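Side-chain contacts in putative Zn-dependent Alcohol Dehydrogenase (Rhodobacter sphaeroides, PDB 3IV6), which binds S-adenosylmethionine in a Rossmann-like fold and, despite its alcohol dehydrogenase name, is probably a methyltransferase of unknown substrate: residues Ser55-Phe58 / Leu59-Ala63; Ser76-Met79 / Cys80-Ala84; Leu205-Tyr208 / Arg209-Lys213. All blocks are in the same frame, centred on the assembly; numbering follows the deposited sequence.

Interaction 1: residues Ser55-Phe58 / Leu59-Ala63; sequences STRF and LIEKA. With SAM (S-adenosylmethionine), chain E.
Arg-57 and Glu-61 pair one turn apart at the start of helix 57-65, the helix that follows the first strand of the Rossmann-like sheet. Thr-56 precedes it at the N-cap position, where its side chain makes no capping bond, and its carbonyl oxygen accepts Ile-60 N at 3.0 Å, the first of the i to i+4 bonds that wind the helix. Arg-57 can be followed outward. From CB the chain sets off with CG anti to the backbone N (chi1 178°), and CG packs against Leu-83 of the next helix. A bend at chi2 (-103°) then swings CD across one face of the Phe-58 ring, 3.3 Å above its plane and offset toward the rim. Beyond it, NE gives a hydrogen bond of 2.8 Å to Glu-61 OE1, part of a salt bridge, meeting that oxygen nearly along its C-O bond. NH2 adds a weak bond to the same OE1 at 3.3 Å, so a single carboxylate oxygen takes both donors at the edge of the guanidinium. The two flat groups are turned by only 26°, consistent with two side chains that run alongside each other; Glu-61 reaches its place with an extended chain. Shortening Arg-57 to alanine is likely to leave the Glu-61 carboxylate without its positive mate and to uncover one face of Phe-58. On another side of this turn, Thr-56 CG2 rests on Leu-59 CB at 3.5 Å, while Phe-39 and Asn-36 of helix 33-39 border Leu-59. The loop before the helix faces the cofactor: Thr-56 OG1 lies 3.0 Å from the carboxylate O of SAM, and the amino N of SAM donates a 2.7 Å hydrogen bond to Ser-55 OG.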
# COMPACT_ATOMS: atom_id res chain seq x y z
N SER A 55 -6.65 5.98 -1.19
CA SER A 55 -7.62 5.04 -1.73
C SER A 55 -8.44 4.39 -0.62
O SER A 55 -9.55 3.92 -0.84
CB SER A 55 -6.92 3.97 -2.56
OG SER A 55 -6.20 3.07 -1.74
N THR A 56 -7.88 4.38 0.59
CA THR A 56 -8.54 3.74 1.74
C THR A 56 -9.57 4.66 2.40
O THR A 56 -9.48 5.03 3.59
CB THR A 56 -7.53 3.22 2.79
OG1 THR A 56 -6.29 2.92 2.15
CG2 THR A 56 -8.04 1.96 3.45
N ARG A 57 -10.60 4.96 1.60
CA ARG A 57 -11.59 5.95 1.95
C ARG A 57 -12.43 5.65 3.20
O ARG A 57 -12.81 6.58 3.90
CB ARG A 57 -12.50 6.22 0.74
CG ARG A 57 -13.59 7.21 1.04
CD ARG A 57 -14.89 6.51 1.24
NE ARG A 57 -15.89 7.44 1.76
CZ ARG A 57 -16.90 7.93 1.06
NH1 ARG A 57 -17.10 7.58 -0.21
NH2 ARG A 57 -17.74 8.77 1.65
N PHE A 58 -12.70 4.38 3.48
CA PHE A 58 -13.58 4.05 4.61
C PHE A 58 -12.79 3.95 5.91
O PHE A 58 -13.28 4.35 6.96
CB PHE A 58 -14.45 2.80 4.32
CG PHE A 58 -15.29 2.96 3.08
CD1 PHE A 58 -16.28 3.93 3.04
CD2 PHE A 58 -15.04 2.21 1.94
CE1 PHE A 58 -17.04 4.11 1.89
CE2 PHE A 58 -15.78 2.40 0.80
CZ PHE A 58 -16.78 3.35 0.78
N LEU A 59 -11.56 3.46 5.82
CA LEU A 59 -10.63 3.54 6.94
C LEU A 59 -10.41 5.00 7.36
O LEU A 59 -10.44 5.34 8.52
CB LEU A 59 -9.30 2.91 6.58
CG LEU A 59 -8.28 3.18 7.68
CD1 LEU A 59 -8.77 2.56 9.01
CD2 LEU A 59 -6.99 2.55 7.30
N ILE A 60 -10.19 5.87 6.39
CA ILE A 60 -9.96 7.26 6.74
C ILE A 60 -11.19 7.84 7.42
O ILE A 60 -11.09 8.61 8.36
CB ILE A 60 -9.54 8.04 5.48
CG1 ILE A 60 -8.11 7.64 5.07
CG2 ILE A 60 -9.67 9.55 5.69
CD1 ILE A 60 -7.84 7.60 3.51
N GLU A 61 -12.37 7.42 6.98
CA GLU A 61 -13.62 8.00 7.48
C GLU A 61 -13.94 7.54 8.92
O GLU A 61 -14.49 8.31 9.70
CB GLU A 61 -14.75 7.68 6.51
CG GLU A 61 -16.08 8.34 6.77
CD GLU A 61 -17.05 8.12 5.60
OE1 GLU A 61 -16.58 7.70 4.50
OE2 GLU A 61 -18.27 8.37 5.77
N LYS A 62 -13.59 6.30 9.27
CA LYS A 62 -13.72 5.83 10.64
C LYS A 62 -12.71 6.52 11.57
O LYS A 62 -13.00 6.79 12.73
CB LYS A 62 -13.57 4.31 10.75
CG LYS A 62 -14.76 3.53 10.20
CD LYS A 62 -16.11 4.07 10.66
CE LYS A 62 -17.23 3.09 10.32
NZ LYS A 62 -18.46 3.17 11.17
N ALA A 63 -11.52 6.81 11.04
CA ALA A 63 -10.51 7.57 11.76
C ALA A 63 -11.03 8.92 12.15
O ALA A 63 -10.81 9.35 13.28
CB ALA A 63 -9.32 7.76 10.92
N SAM E . -5.56 0.51 -2.20
CA SAM E . -5.64 -0.63 -1.30
C SAM E . -6.46 -0.31 -0.07
O SAM E . -6.97 0.80 0.13
OXT SAM E . -6.61 -1.22 0.71
CB SAM E . -4.25 -1.17 -0.96
CG SAM E . -3.10 -0.60 -1.80
SD SAM E . -2.45 1.03 -1.33
CE SAM E . -3.58 1.58 -0.02
C5' SAM E . -2.79 2.06 -2.80
C4' SAM E . -2.93 3.57 -2.61
O4' SAM E . -1.69 4.11 -2.18
C3' SAM E . -3.25 4.29 -3.91
O3' SAM E . -4.11 5.36 -3.57
C2' SAM E . -1.94 4.90 -4.35
O2' SAM E . -2.12 6.15 -4.99
C1' SAM E . -1.18 5.09 -3.05
N9 SAM E . 0.26 4.89 -3.22
C8 SAM E . 0.86 3.84 -3.87
N7 SAM E . 2.21 4.02 -3.84
C5 SAM E . 2.49 5.17 -3.17
C6 SAM E . 3.71 5.81 -2.85
N6 SAM E . 4.90 5.32 -3.21
N1 SAM E . 3.65 7.00 -2.16
C2 SAM E . 2.42 7.53 -1.82
N3 SAM E . 1.23 6.91 -2.11
C4 SAM E . 1.26 5.73 -2.78

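Interaction 2: residues Ser76-Met79 / Cys80-Ala84; sequences SQRM and CDDLA
In the beta-alpha-beta unit formed by strand 69-74, helix 77-86 and strand 93-96, the helix opens with two polar pairs one turn apart, Gln-77 with Asp-81 and Arg-78 with Asp-82. Gln-77 NE2 donates to Asp-81 OD1 over 2.9 Å. The oxygen lies in the amide plane of Gln-77, yet the donor stands above the carboxylate, 45° out of its plane. The chain of Gln-77 gets there by folding back at chi2 (62°).

Arg-78 is instead extended from CG to NE, and NE forms a salt bridge of 3.1 Å with Asp-82 OD2, approaching on the syn side but tilted out of the carboxylate plane. The guanidinium and carboxylate planes are 83° apart, so this is a single-oxygen grip and not a flat two-toothed pairing. OD2 also accepts from Asn-19 N, and Arg-78 NH1 reaches Glu-15 O, which ties the helix to the N-terminal segment.

At the helix start, Ser-76 OG accepts Met-79 N at 3.2 Å and is itself hydrogen-bonded to Glu-15. Met-79, present as selenomethionine, borders the SAM pocket with Ser-76. Cys-80 and Leu-83 turn to the sheet, where both meet Ile-94. A serine N-cap closing the first turn, with two i to i+4 polar pairs and hydrophobic residues on the sheet side, is the layout of an amphipathic crossover helix in a Rossmann-like fold.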
# COMPACT_ATOMS: atom_id res chain seq x y z
N SER A 76 -0.55 10.39 -5.90
CA SER A 76 -1.39 10.60 -7.08
C SER A 76 -2.38 11.76 -6.94
O SER A 76 -3.09 11.87 -5.95
CB SER A 76 -2.15 9.31 -7.42
OG SER A 76 -3.41 9.60 -7.99
N GLN A 77 -2.43 12.65 -7.92
CA GLN A 77 -3.28 13.81 -7.75
C GLN A 77 -4.77 13.49 -7.82
O GLN A 77 -5.56 14.12 -7.13
CB GLN A 77 -2.97 14.87 -8.79
CG GLN A 77 -3.71 16.15 -8.53
CD GLN A 77 -3.33 16.78 -7.21
OE1 GLN A 77 -2.14 17.02 -6.94
NE2 GLN A 77 -4.32 17.07 -6.39
N ARG A 78 -5.15 12.53 -8.67
CA ARG A 78 -6.55 12.20 -8.84
C ARG A 78 -7.11 11.55 -7.58
O ARG A 78 -8.26 11.80 -7.17
CB ARG A 78 -6.78 11.29 -10.06
CG ARG A 78 -8.27 11.16 -10.38
CD ARG A 78 -8.56 10.07 -11.35
NE ARG A 78 -9.96 9.63 -11.29
CZ ARG A 78 -10.53 8.77 -12.15
NH1 ARG A 78 -9.82 8.28 -13.17
NH2 ARG A 78 -11.81 8.41 -12.00
N MSE A 79 -6.28 10.69 -6.99
CA MSE A 79 -6.61 10.02 -5.75
C MSE A 79 -6.91 11.02 -4.66
O MSE A 79 -8.00 10.99 -4.08
CB MSE A 79 -5.52 9.04 -5.35
CG MSE A 79 -5.71 7.72 -6.07
SE MSE A 79 -7.43 6.83 -5.62
CE MSE A 79 -7.05 5.18 -6.61
N CYS A 80 -5.98 11.94 -4.42
CA CYS A 80 -6.25 13.06 -3.51
C CYS A 80 -7.52 13.82 -3.84
O CYS A 80 -8.27 14.21 -2.95
CB CYS A 80 -5.07 14.05 -3.44
SG CYS A 80 -3.48 13.32 -2.96
N ASP A 81 -7.78 14.02 -5.13
CA ASP A 81 -8.86 14.92 -5.52
C ASP A 81 -10.21 14.26 -5.31
O ASP A 81 -11.12 14.88 -4.74
CB ASP A 81 -8.68 15.41 -6.97
CG ASP A 81 -7.61 16.51 -7.11
OD1 ASP A 81 -7.16 17.04 -6.07
OD2 ASP A 81 -7.23 16.85 -8.26
N ASP A 82 -10.31 13.00 -5.73
CA ASP A 82 -11.53 12.20 -5.57
C ASP A 82 -11.86 11.95 -4.10
O ASP A 82 -13.04 11.86 -3.70
CB ASP A 82 -11.40 10.86 -6.30
CG ASP A 82 -11.55 10.99 -7.82
OD1 ASP A 82 -11.77 12.12 -8.30
OD2 ASP A 82 -11.44 9.95 -8.53
N LEU A 83 -10.80 11.83 -3.30
CA LEU A 83 -10.95 11.61 -1.87
C LEU A 83 -11.47 12.89 -1.22
O LEU A 83 -12.43 12.86 -0.45
CB LEU A 83 -9.64 11.14 -1.22
CG LEU A 83 -9.83 11.03 0.29
CD1 LEU A 83 -10.83 9.94 0.68
CD2 LEU A 83 -8.53 10.91 1.06
N ALA A 84 -10.84 14.02 -1.54
CA ALA A 84 -11.27 15.33 -1.05
C ALA A 84 -12.70 15.64 -1.47
O ALA A 84 -13.41 16.37 -0.80
CB ALA A 84 -10.35 16.41 -1.53

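Interaction 3: residues Leu205-Tyr208 / Arg209-Lys213; sequences LEWY and RRRGK
Arg-209 N bonds to Leu-205 O at 2.9 Å and Arg-210 N to Glu-206 O at 2.8 Å, regular helical spacing, and Arg-211 N bonds to Tyr-208 O, three residues back, before Gly-212 leaves helical geometry with positive phi. On one side of this turn Glu-206 divides its carboxylate between two arginines. OE1 takes Arg-209 NE at 3.2 Å from above the carboxylate plane; OE2 uses its anti lone pair, away from OE1, for Arg-210 NE at 2.8 Å. A water weakly links OE2 with Arg-209 NH2.

Arg-211 follows a different course, into the aromatic side. Its CD sits 3.9 Å over the centre of the five-membered ring of Trp-207, a CH-pi contact, and a bend at chi3 (77°) carries the guanidinium on over the six-membered ring, with CZ 4.3 Å from its centroid. The group stands nearly on edge there, its plane 77° from the indole, and NH1 is the atom directed at the ring face. Toward Tyr-208 the same guanidinium lies flat, centres 4.2 Å apart and planes within 25°, an offset stack. A water joins Tyr-208 OH to NH2, weakly on the arginine side.

NE of Arg-211 makes a salt bridge to Glu-214, and Trp-14 and His-196 meet Trp-207 edge-to-face. With Arg-122 close by, the buried charge of Arg-211 is probably balanced by the Glu-214 carboxylate and two aromatic faces, the guanidinium turning its edge to Trp-207 and its flat side to Tyr-208, which is likely to fix its rotation.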
# COMPACT_ATOMS: atom_id res chain seq x y z
N LEU A 205 -5.68 -3.90 -17.35
CA LEU A 205 -4.47 -4.08 -18.13
C LEU A 205 -3.60 -2.87 -18.01
O LEU A 205 -2.41 -2.99 -17.71
CB LEU A 205 -4.81 -4.28 -19.60
CG LEU A 205 -3.65 -4.69 -20.52
CD1 LEU A 205 -3.33 -6.13 -20.25
CD2 LEU A 205 -3.96 -4.47 -21.99
N GLU A 206 -4.17 -1.70 -18.22
CA GLU A 206 -3.36 -0.49 -18.20
C GLU A 206 -2.81 -0.18 -16.81
O GLU A 206 -1.62 0.11 -16.64
CB GLU A 206 -4.12 0.71 -18.79
CG GLU A 206 -3.24 1.96 -19.06
CD GLU A 206 -2.05 1.67 -20.00
OE1 GLU A 206 -2.11 0.68 -20.80
OE2 GLU A 206 -1.06 2.44 -19.93
N TRP A 207 -3.69 -0.27 -15.81
CA TRP A 207 -3.31 -0.18 -14.41
C TRP A 207 -2.15 -1.12 -14.05
O TRP A 207 -1.19 -0.73 -13.40
CB TRP A 207 -4.52 -0.61 -13.63
CG TRP A 207 -4.46 -0.41 -12.18
CD1 TRP A 207 -3.99 0.67 -11.51
CD2 TRP A 207 -4.95 -1.32 -11.20
NE1 TRP A 207 -4.13 0.49 -10.16
CE2 TRP A 207 -4.72 -0.73 -9.95
CE3 TRP A 207 -5.54 -2.58 -11.26
CZ2 TRP A 207 -5.08 -1.35 -8.76
CZ3 TRP A 207 -5.90 -3.20 -10.08
CH2 TRP A 207 -5.66 -2.59 -8.85
N TYR A 208 -2.26 -2.37 -14.48
CA TYR A 208 -1.18 -3.31 -14.24
C TYR A 208 0.12 -2.90 -14.93
O TYR A 208 1.18 -2.96 -14.32
CB TYR A 208 -1.60 -4.74 -14.63
CG TYR A 208 -2.15 -5.50 -13.45
CD1 TYR A 208 -1.29 -6.06 -12.50
CD2 TYR A 208 -3.52 -5.62 -13.23
CE1 TYR A 208 -1.76 -6.72 -11.39
CE2 TYR A 208 -4.02 -6.29 -12.10
CZ TYR A 208 -3.13 -6.84 -11.19
OH TYR A 208 -3.59 -7.51 -10.07
N ARG A 209 0.03 -2.49 -16.19
CA ARG A 209 1.21 -2.13 -16.97
C ARG A 209 1.91 -0.91 -16.38
O ARG A 209 3.13 -0.81 -16.40
CB ARG A 209 0.83 -1.87 -18.43
CG ARG A 209 0.63 -3.14 -19.25
CD ARG A 209 -0.13 -2.84 -20.53
NE ARG A 209 0.23 -1.54 -21.09
CZ ARG A 209 1.15 -1.36 -22.04
NH1 ARG A 209 1.80 -2.40 -22.54
NH2 ARG A 209 1.41 -0.14 -22.49
N ARG A 210 1.11 0.02 -15.86
CA ARG A 210 1.65 1.25 -15.29
C ARG A 210 2.19 1.03 -13.88
O ARG A 210 2.86 1.89 -13.32
CB ARG A 210 0.57 2.34 -15.28
CG ARG A 210 0.00 2.68 -16.65
CD ARG A 210 -0.77 3.98 -16.62
NE ARG A 210 -1.16 4.42 -17.95
CZ ARG A 210 -1.92 5.48 -18.20
NH1 ARG A 210 -2.38 6.22 -17.20
NH2 ARG A 210 -2.22 5.80 -19.45
N ARG A 211 1.89 -0.14 -13.32
CA ARG A 211 2.16 -0.40 -11.91
C ARG A 211 3.61 -0.81 -11.70
O ARG A 211 4.12 -0.78 -10.58
CB ARG A 211 1.22 -1.49 -11.38
CG ARG A 211 0.18 -0.98 -10.40
CD ARG A 211 -1.00 -1.93 -10.31
NE ARG A 211 -0.70 -3.11 -9.50
CZ ARG A 211 -1.61 -3.91 -8.96
NH1 ARG A 211 -2.90 -3.66 -9.16
NH2 ARG A 211 -1.24 -4.95 -8.24
N GLY A 212 4.28 -1.20 -12.78
CA GLY A 212 5.71 -1.42 -12.76
C GLY A 212 6.08 -2.79 -12.22
O GLY A 212 5.43 -3.78 -12.54
N LYS A 213 7.13 -2.84 -11.41
CA LYS A 213 7.49 -4.05 -10.69
C LYS A 213 6.78 -4.13 -9.35
O LYS A 213 6.54 -3.11 -8.70
CB LYS A 213 9.00 -4.13 -10.49
CG LYS A 213 9.79 -4.30 -11.78
CD LYS A 213 11.29 -4.25 -11.52
CE LYS A 213 12.08 -4.67 -12.75
NZ LYS A 213 13.53 -4.79 -12.46
O HOH W 1 2.03 2.55 -21.37
O HOH W 2 -1.81 -7.90 -7.65

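Overall arrangement
Along the chain the three contacts come in series. Interactions 1 and 2 lie on helices 57-65 and 77-86, which share strand 69-74 in consecutive beta-alpha-beta units. Their centres are 13 Å apart and they touch, Ser-55 CB standing 4.2 Å from the selenium of Met-79; Ile-60 also packs against Leu-83. Both border the SAM pocket. Interaction 3, on helix 201-210, is about 25 Å from interaction 1 and 19 Å from interaction 2, centre to centre, and touches neither, yet the side chain of Trp-207 is about 7 Å from SAM at the nearest atoms. The 3-2-1-4-5-7-6 strand order of the main sheet is that of class I methyltransferases, consistent with the bound cofactor.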